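Local coordinates for protein metallo-beta-lactamase (Serratia marcescens, PDB 6K4X) that hydrolyses the beta-lactam ring of antibiotics, probably through a water activated at its two-zinc active site, as in other subclass B3 metallo-beta-lactamases, at residues A194-R197 and G198-A202; R127-A130 and D131-V135; A229-G232 and N233-V237; G59-L62 and S63-K66. All blocks are in the same frame, centred on the assembly; numbering follows the deposited sequence.

Interaction 1. Residues A194-R197 and G198-A202; sequences ASLR and GSFEA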
# COMPACT_ATOMS: atom_id res chain seq x y z
N ALA A 194 -19.60 -2.23 -6.94
CA ALA A 194 -19.80 -0.83 -6.64
C ALA A 194 -18.59 -0.27 -5.88
O ALA A 194 -18.22 0.90 -6.08
CB ALA A 194 -21.09 -0.65 -5.88
N SER A 195 -18.03 -1.06 -4.97
CA SER A 195 -16.88 -0.59 -4.19
C SER A 195 -15.68 -0.32 -5.10
O SER A 195 -15.04 0.73 -5.00
CB SER A 195 -16.51 -1.59 -3.15
OG SER A 195 -17.43 -1.57 -2.08
N LEU A 196 -15.41 -1.26 -6.00
CA LEU A 196 -14.31 -1.08 -6.94
C LEU A 196 -14.53 0.20 -7.75
O LEU A 196 -13.63 1.02 -7.93
CB LEU A 196 -14.23 -2.28 -7.89
CG LEU A 196 -13.51 -3.52 -7.35
CD1 LEU A 196 -13.76 -4.69 -8.26
CD2 LEU A 196 -12.02 -3.28 -7.15
N ARG A 197 -15.76 0.39 -8.26
CA ARG A 197 -16.02 1.55 -9.12
C ARG A 197 -15.88 2.84 -8.33
O ARG A 197 -15.33 3.83 -8.85
CB ARG A 197 -17.39 1.44 -9.77
CG ARG A 197 -17.40 0.38 -10.86
CD ARG A 197 -18.78 0.19 -11.43
NE ARG A 197 -18.70 -0.67 -12.60
CZ ARG A 197 -19.73 -1.29 -13.18
NH1 ARG A 197 -19.52 -1.98 -14.29
NH2 ARG A 197 -20.94 -1.19 -12.65
N GLY A 198 -16.36 2.87 -7.09
CA GLY A 198 -16.16 4.05 -6.26
C GLY A 198 -14.68 4.32 -6.02
O GLY A 198 -14.25 5.48 -5.95
N SER A 199 -13.88 3.27 -5.88
CA SER A 199 -12.45 3.41 -5.66
C SER A 199 -11.72 3.95 -6.90
O SER A 199 -10.84 4.79 -6.75
CB SER A 199 -11.86 2.13 -5.17
OG SER A 199 -12.39 1.85 -3.90
N PHE A 200 -12.08 3.48 -8.08
CA PHE A 200 -11.48 4.06 -9.27
C PHE A 200 -11.75 5.57 -9.31
O PHE A 200 -10.83 6.35 -9.63
CB PHE A 200 -12.02 3.43 -10.56
CG PHE A 200 -12.04 1.93 -10.64
CD1 PHE A 200 -11.08 1.12 -10.05
CD2 PHE A 200 -13.08 1.31 -11.32
CE1 PHE A 200 -11.16 -0.26 -10.13
CE2 PHE A 200 -13.16 -0.07 -11.40
CZ PHE A 200 -12.21 -0.85 -10.81
N GLU A 201 -12.97 5.96 -8.99
CA GLU A 201 -13.35 7.38 -9.02
C GLU A 201 -12.55 8.16 -7.96
O GLU A 201 -12.04 9.26 -8.24
CB GLU A 201 -14.85 7.53 -8.81
CG GLU A 201 -15.67 7.07 -9.99
CD GLU A 201 -17.09 7.61 -10.00
OE1 GLU A 201 -17.81 7.37 -10.98
OE2 GLU A 201 -17.47 8.28 -9.02
N ALA A 202 -12.43 7.60 -6.76
CA ALA A 202 -11.71 8.31 -5.72
C ALA A 202 -10.24 8.48 -6.12
O ALA A 202 -9.63 9.55 -5.93
CB ALA A 202 -11.83 7.59 -4.40

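Interaction 2. Residues R127-A130 and D131-V135; sequences RAVA and DGELV. With SO4 (sulfate ion), chain F.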
# COMPACT_ATOMS: atom_id res chain seq x y z
N ARG A 127 -5.64 -1.21 14.89
CA ARG A 127 -6.72 -0.26 15.12
C ARG A 127 -7.29 0.22 13.79
O ARG A 127 -6.58 0.29 12.80
CB ARG A 127 -6.19 0.96 15.89
CG ARG A 127 -5.35 0.63 17.11
CD ARG A 127 -6.20 0.16 18.27
NE ARG A 127 -5.40 -0.18 19.46
CZ ARG A 127 -5.04 -1.41 19.83
NH1 ARG A 127 -4.30 -1.59 20.92
NH2 ARG A 127 -5.47 -2.44 19.14
N ALA A 128 -8.57 0.59 13.78
CA ALA A 128 -9.24 1.07 12.59
C ALA A 128 -9.05 2.58 12.41
O ALA A 128 -9.06 3.35 13.37
CB ALA A 128 -10.72 0.77 12.66
N VAL A 129 -9.01 3.00 11.14
CA VAL A 129 -9.14 4.38 10.73
C VAL A 129 -10.29 4.49 9.73
O VAL A 129 -10.59 3.54 9.01
CB VAL A 129 -7.86 4.92 10.09
CG1 VAL A 129 -6.73 4.93 11.09
CG2 VAL A 129 -7.47 4.17 8.83
N ALA A 130 -10.90 5.68 9.67
CA ALA A 130 -12.01 5.97 8.79
C ALA A 130 -11.54 6.67 7.52
O ALA A 130 -10.47 7.28 7.47
CB ALA A 130 -13.02 6.84 9.50
N ASP A 131 -12.40 6.64 6.50
CA ASP A 131 -12.18 7.42 5.30
C ASP A 131 -11.95 8.88 5.67
O ASP A 131 -12.74 9.47 6.43
CB ASP A 131 -13.38 7.29 4.37
CG ASP A 131 -13.17 7.92 3.01
OD1 ASP A 131 -12.06 7.87 2.43
OD2 ASP A 131 -14.18 8.41 2.47
N GLY A 132 -10.90 9.49 5.11
CA GLY A 132 -10.61 10.89 5.31
C GLY A 132 -9.80 11.20 6.57
O GLY A 132 -9.41 12.33 6.79
N GLU A 133 -9.55 10.19 7.41
CA GLU A 133 -8.93 10.43 8.72
C GLU A 133 -7.45 10.75 8.57
O GLU A 133 -6.75 10.17 7.74
CB GLU A 133 -9.14 9.21 9.59
CG GLU A 133 -8.55 9.33 10.98
CD GLU A 133 -8.94 8.18 11.89
OE1 GLU A 133 -10.01 7.60 11.69
OE2 GLU A 133 -8.14 7.85 12.77
N LEU A 134 -6.97 11.68 9.40
CA LEU A 134 -5.56 12.03 9.45
C LEU A 134 -4.83 11.24 10.54
O LEU A 134 -5.30 11.15 11.71
CB LEU A 134 -5.43 13.52 9.77
CG LEU A 134 -5.59 14.46 8.59
CD1 LEU A 134 -5.42 15.90 9.03
CD2 LEU A 134 -4.61 14.13 7.47
N VAL A 135 -3.68 10.70 10.19
CA VAL A 135 -2.74 10.07 11.10
C VAL A 135 -1.59 11.05 11.28
O VAL A 135 -0.94 11.43 10.30
CB VAL A 135 -2.24 8.72 10.56
CG1 VAL A 135 -1.21 8.09 11.49
CG2 VAL A 135 -3.40 7.78 10.30
S SO4 F . -4.02 -5.36 21.21
O1 SO4 F . -5.08 -5.14 20.25
O2 SO4 F . -4.71 -6.17 22.28
O3 SO4 F . -2.82 -6.12 20.73
O4 SO4 F . -3.48 -4.13 21.77

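Interaction 3. Residues A229-G232 and N233-V237; sequences AKEG and NSAYV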
# COMPACT_ATOMS: atom_id res chain seq x y z
N ALA A 229 18.43 7.80 -12.21
CA ALA A 229 19.89 7.79 -12.12
C ALA A 229 20.47 9.00 -12.85
O ALA A 229 21.46 9.56 -12.39
CB ALA A 229 20.45 6.51 -12.65
N LYS A 230 19.88 9.39 -13.99
CA LYS A 230 20.34 10.61 -14.66
C LYS A 230 19.37 11.77 -14.44
O LYS A 230 19.85 12.87 -14.28
CB LYS A 230 20.65 10.38 -16.14
CG LYS A 230 21.96 9.65 -16.38
CD LYS A 230 22.21 9.28 -17.82
CE LYS A 230 23.52 8.54 -17.99
NZ LYS A 230 24.03 8.65 -19.37
N GLU A 231 18.05 11.55 -14.44
CA GLU A 231 17.22 12.74 -14.44
C GLU A 231 16.93 13.22 -13.00
O GLU A 231 16.38 14.32 -12.83
CB GLU A 231 15.98 12.52 -15.30
CG GLU A 231 14.71 12.30 -14.52
CD GLU A 231 13.47 12.71 -15.30
OE1 GLU A 231 12.87 13.75 -14.95
OE2 GLU A 231 13.14 11.99 -16.27
N GLY A 232 17.35 12.46 -11.97
CA GLY A 232 17.00 12.80 -10.57
C GLY A 232 15.56 12.41 -10.24
O GLY A 232 14.89 11.72 -11.02
N ASN A 233 15.07 12.83 -9.07
CA ASN A 233 13.84 12.22 -8.52
C ASN A 233 12.59 12.80 -9.18
O ASN A 233 11.50 12.27 -8.97
CB ASN A 233 13.77 12.30 -6.99
CG ASN A 233 13.67 13.68 -6.39
OD1 ASN A 233 13.28 14.65 -7.04
ND2 ASN A 233 14.02 13.78 -5.11
N SER A 234 12.73 13.73 -10.11
CA SER A 234 11.64 14.05 -10.98
C SER A 234 11.17 12.81 -11.77
O SER A 234 10.06 12.82 -12.24
CB SER A 234 12.02 15.15 -11.93
OG SER A 234 13.20 14.84 -12.65
N ALA A 235 12.03 11.80 -11.93
CA ALA A 235 11.59 10.59 -12.66
C ALA A 235 10.41 9.91 -11.96
O ALA A 235 9.68 9.15 -12.64
CB ALA A 235 12.72 9.64 -12.80
N TYR A 236 10.24 10.12 -10.64
CA TYR A 236 9.13 9.50 -9.90
C TYR A 236 7.85 10.31 -10.02
O TYR A 236 6.79 9.79 -9.64
CB TYR A 236 9.48 9.27 -8.43
CG TYR A 236 10.71 8.43 -8.24
CD1 TYR A 236 10.71 7.09 -8.56
CD2 TYR A 236 11.87 8.98 -7.73
CE1 TYR A 236 11.84 6.31 -8.40
CE2 TYR A 236 13.00 8.23 -7.59
CZ TYR A 236 12.99 6.89 -7.91
OH TYR A 236 14.11 6.14 -7.74
N VAL A 237 7.96 11.55 -10.48
CA VAL A 237 6.90 12.48 -10.52
C VAL A 237 6.13 12.28 -11.81
O VAL A 237 6.71 12.30 -12.90
CB VAL A 237 7.42 13.92 -10.40
CG1 VAL A 237 6.32 14.94 -10.63
CG2 VAL A 237 8.09 14.15 -9.06
O HOH W 1 14.85 15.88 -10.58

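Interaction 4. Residues G59-L62 and S63-K66; sequences GFKL and SDVK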
# COMPACT_ATOMS: atom_id res chain seq x y z
N GLY A 59 19.43 4.70 7.86
CA GLY A 59 19.93 5.45 9.02
C GLY A 59 18.95 5.54 10.17
O GLY A 59 19.20 6.36 11.07
N PHE A 60 17.84 4.82 10.12
CA PHE A 60 16.77 4.98 11.10
C PHE A 60 16.75 3.81 12.07
O PHE A 60 17.17 2.71 11.72
CB PHE A 60 15.44 5.19 10.38
CG PHE A 60 15.44 6.39 9.49
CD1 PHE A 60 15.57 7.67 10.00
CD2 PHE A 60 15.37 6.25 8.11
CE1 PHE A 60 15.60 8.78 9.17
CE2 PHE A 60 15.37 7.36 7.28
CZ PHE A 60 15.52 8.62 7.81
N LYS A 61 16.14 4.03 13.24
CA LYS A 61 15.96 3.00 14.24
C LYS A 61 14.54 2.44 14.18
O LYS A 61 13.57 3.18 14.08
CB LYS A 61 16.14 3.59 15.63
CG LYS A 61 17.53 4.14 15.91
CD LYS A 61 17.64 4.85 17.26
CE LYS A 61 17.35 3.95 18.43
NZ LYS A 61 16.00 4.21 18.99
N LEU A 62 14.44 1.12 14.28
CA LEU A 62 13.13 0.46 14.25
C LEU A 62 12.26 0.98 15.41
O LEU A 62 11.06 1.15 15.26
CB LEU A 62 13.31 -1.06 14.35
CG LEU A 62 14.05 -1.71 13.18
CD1 LEU A 62 13.97 -3.22 13.29
CD2 LEU A 62 13.52 -1.24 11.85
N SER A 63 12.86 1.25 16.57
CA SER A 63 12.10 1.66 17.73
C SER A 63 11.45 3.04 17.53
O SER A 63 10.55 3.39 18.26
CB SER A 63 12.95 1.66 18.98
OG SER A 63 14.02 2.55 18.85
N ASP A 64 11.92 3.78 16.53
CA ASP A 64 11.35 5.09 16.22
C ASP A 64 10.18 5.01 15.23
O ASP A 64 9.55 6.02 14.98
CB ASP A 64 12.41 6.02 15.68
CG ASP A 64 13.32 6.56 16.77
OD1 ASP A 64 12.90 6.58 17.95
OD2 ASP A 64 14.46 6.92 16.42
N VAL A 65 9.87 3.82 14.72
CA VAL A 65 8.68 3.65 13.87
C VAL A 65 7.46 3.53 14.78
O VAL A 65 7.36 2.59 15.58
CB VAL A 65 8.81 2.40 12.99
CG1 VAL A 65 7.55 2.20 12.16
CG2 VAL A 65 10.05 2.44 12.09
N LYS A 66 6.54 4.49 14.68
CA LYS A 66 5.44 4.59 15.63
C LYS A 66 4.12 4.04 15.10
O LYS A 66 3.29 3.61 15.90
CB LYS A 66 5.26 6.04 16.07
CG LYS A 66 6.50 6.65 16.70
CD LYS A 66 7.17 5.82 17.76
CE LYS A 66 8.38 6.50 18.36
NZ LYS A 66 9.08 5.67 19.35
O HOH W 2 15.33 6.76 13.87

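Interaction 1. Residues A194-R197 and G198-A202
Leu196 O receives the backbone N-H of Phe200 at 2.9 Å (N to O), as the helix 190-205 requires, and the same oxygen lies beneath the Phe200 ring. It sits 3.2 Å from the ring plane, over the centre, while Arg197 N comes under the rim of that face. The ring is laid back over its own helix because Phe200 CG stands beside the backbone N (chi1 -49°), and its far end then meets Leu196, with CZ 3.8 Å from CB. Leu253 of helix 241-260 packs on both Leu196 and Phe200, so two bulky apolar residues four apart suit this buried flank.

One residue earlier in the helix, Ser199 N donates to Ser195 O. Ser199 OG is also 3.1 Å from Ser195 O, but its one proton has Pro148 O, the stronger partner, within reach, so that bond is not settled. A small serine fits here close to the loop carrying Pro148. On the outer side the extended Arg197 carries its guanidinium to a salt bridge with Glu254. The chemistry therefore divides the helix: apolar contacts and an ion pair clasp helix 241-260, whereas Ser199 meets the loop leading to the zinc ligand His150.

Interaction 2. Residues R127-A130 and D131-V135
With chi1 at -180° Glu133 sends CG directly away from its own N and the chain stays extended, a course that returns its carboxylate across the turn to the backbone of Val129 and Ala130. Glu133 OE1 accepts the N-H of Ala130 at 2.9 Å from N in a nearly straight bond (168° at the hydrogen), although the donor stands well above the carboxylate plane. The side chains of Val129 and Glu133 cross at about a right angle, and Val129 CG1 lies 3.7 Å from Glu133 OE2. Glutamate suits this position because its length lets an acceptor reach an amide three residues earlier.

The main chain runs the opposite bond: Glu133 N donates to Ala130 O over 3.1 Å, so Ala130 and Glu133 are joined twice, once by backbone alone and once through the carboxylate. Between them Gly132 adopts a positive phi (85°), readily accessible to a residue without CB. Asp131, at the other corner, uses OD1 to accept from the backbone N of Ala146. Val129 and Val135 are both buried, approach each other and pack on Leu93 of strand 91-95.

Farther back, Arg127 presents an edge of its guanidinium to a sulfate ion probably taken from the crystallisation liquor; NH1 lies 2.8 Å from O4 and NH2 2.9 Å from O1, a two-pronged grip to which Lys125 N adds a third bond. Taken together, residues 130-133 form a type II beta turn, leading from the edge strand 126-129 of one sheet to the edge strand 134-137 of the other in the metallo-beta-lactamase fold.

Interaction 3. Residues A229-G232 and N233-V237
In one of two modelled conformers of Glu231, Ser234 OG donates to Glu231 OE1 at 2.6 Å, a short bond that uses the carboxylate lone pair pointing away from OE2. In that copy OE2 forms a salt bridge with Arg227 of helix 221-231; neither bond is certain for the other conformer. Serine suits its place because OG, between the backbone N and the carbonyl carbon (chi1 54°), is turned back toward the helix end.

Gly232 O takes the N-H of Ala235 at 3.0 Å from N, almost straight at the hydrogen (170°), and Asn233 O and Ser234 O take those of Tyr236 and Val237; Ala235 O accepts from Arg224 NH1. Ser234 N instead gives its proton to a water, 3.1 Å from N to the water oxygen, and that water donates to Glu231 O, linking helix end to 3-10 segment. Gly232, with phi 77°, makes the reversal between them, and a small Ala235 lets its CB approach Glu231 CG to 3.7 Å. Asn233 ND2 is bonded to Glu163. Such a network implies a turn fastened by polar bonds at its surface and by apolar packing beneath, with Arg227 perhaps favouring ionised Glu231 in that conformer.

Interaction 4. Residues G59-L62 and S63-K66
Lys61 NZ donates to Ser63 OG over 2.6 Å, the shortest polar link across this turn. Two bends bring the ammonium there: the lysine chain starts extended, then folds at chi3 (61°) and again near its end. Lys61 passes Asp64 at a slant, with Asp64 OD2 3.8 Å from Lys61 CB, while NZ remains 4.0 Å from Asp64 OD1, near enough for a mild attraction but beyond a salt bridge. Lysine suits this exposed place because its flexible arm can pass over the aspartate and still bring an ammonium N-H to the serine hydroxyl.

Two backbone bonds underlie these side chains. Asp64 N meets Lys61 O, and Val65 N meets Leu62 O, each at 3.0 Å, N to O, the three-residue spacing of a 3-10 turn. A water adds a further bridge, accepting from Lys61 N and donating to Asp64 OD2. On the far side of the turn Lys66 curls back, its NZ 2.9 Å from Ser63 O and in the plane of that carbonyl.

Farther out, Leu62 packs between helices 47-57 and 81-88, and Val65 rests on Leu39 of the adjacent strand 37-40 and Leu30 of strand 29-31 beyond it, apolar residues suited to those surroundings. Phe60 meets His37 edge-to-face. The preceding Gly59 has positive phi, as the Schellman motif that ends the helix requires. The short 3-10 turn thus closes the beta-alpha-beta unit of strand 37-40, helix 47-57 and strand 65-69 in the seven-stranded sheet.

Overall arrangement
All four contacts are local and follow in series, so none nests in or crosses another. Interaction 4 comes first, closing the connection between helix 47-57 and strand 65-69. Interaction 2 follows at the turn from strand 126-129 to strand 134-137, where the chain passes from the seven-stranded to the five-stranded sheet; interactions 2 and 4 both reach the former. Interaction 1 lies within helix 190-205, the crossover between strands 166-173 and 210-213, about 35 Å from interaction 4 between centres, on opposite sides of the chain's centre. Interaction 3 closes the turn after helix 221-231, on the way to helix 241-260, against which interaction 1 packs.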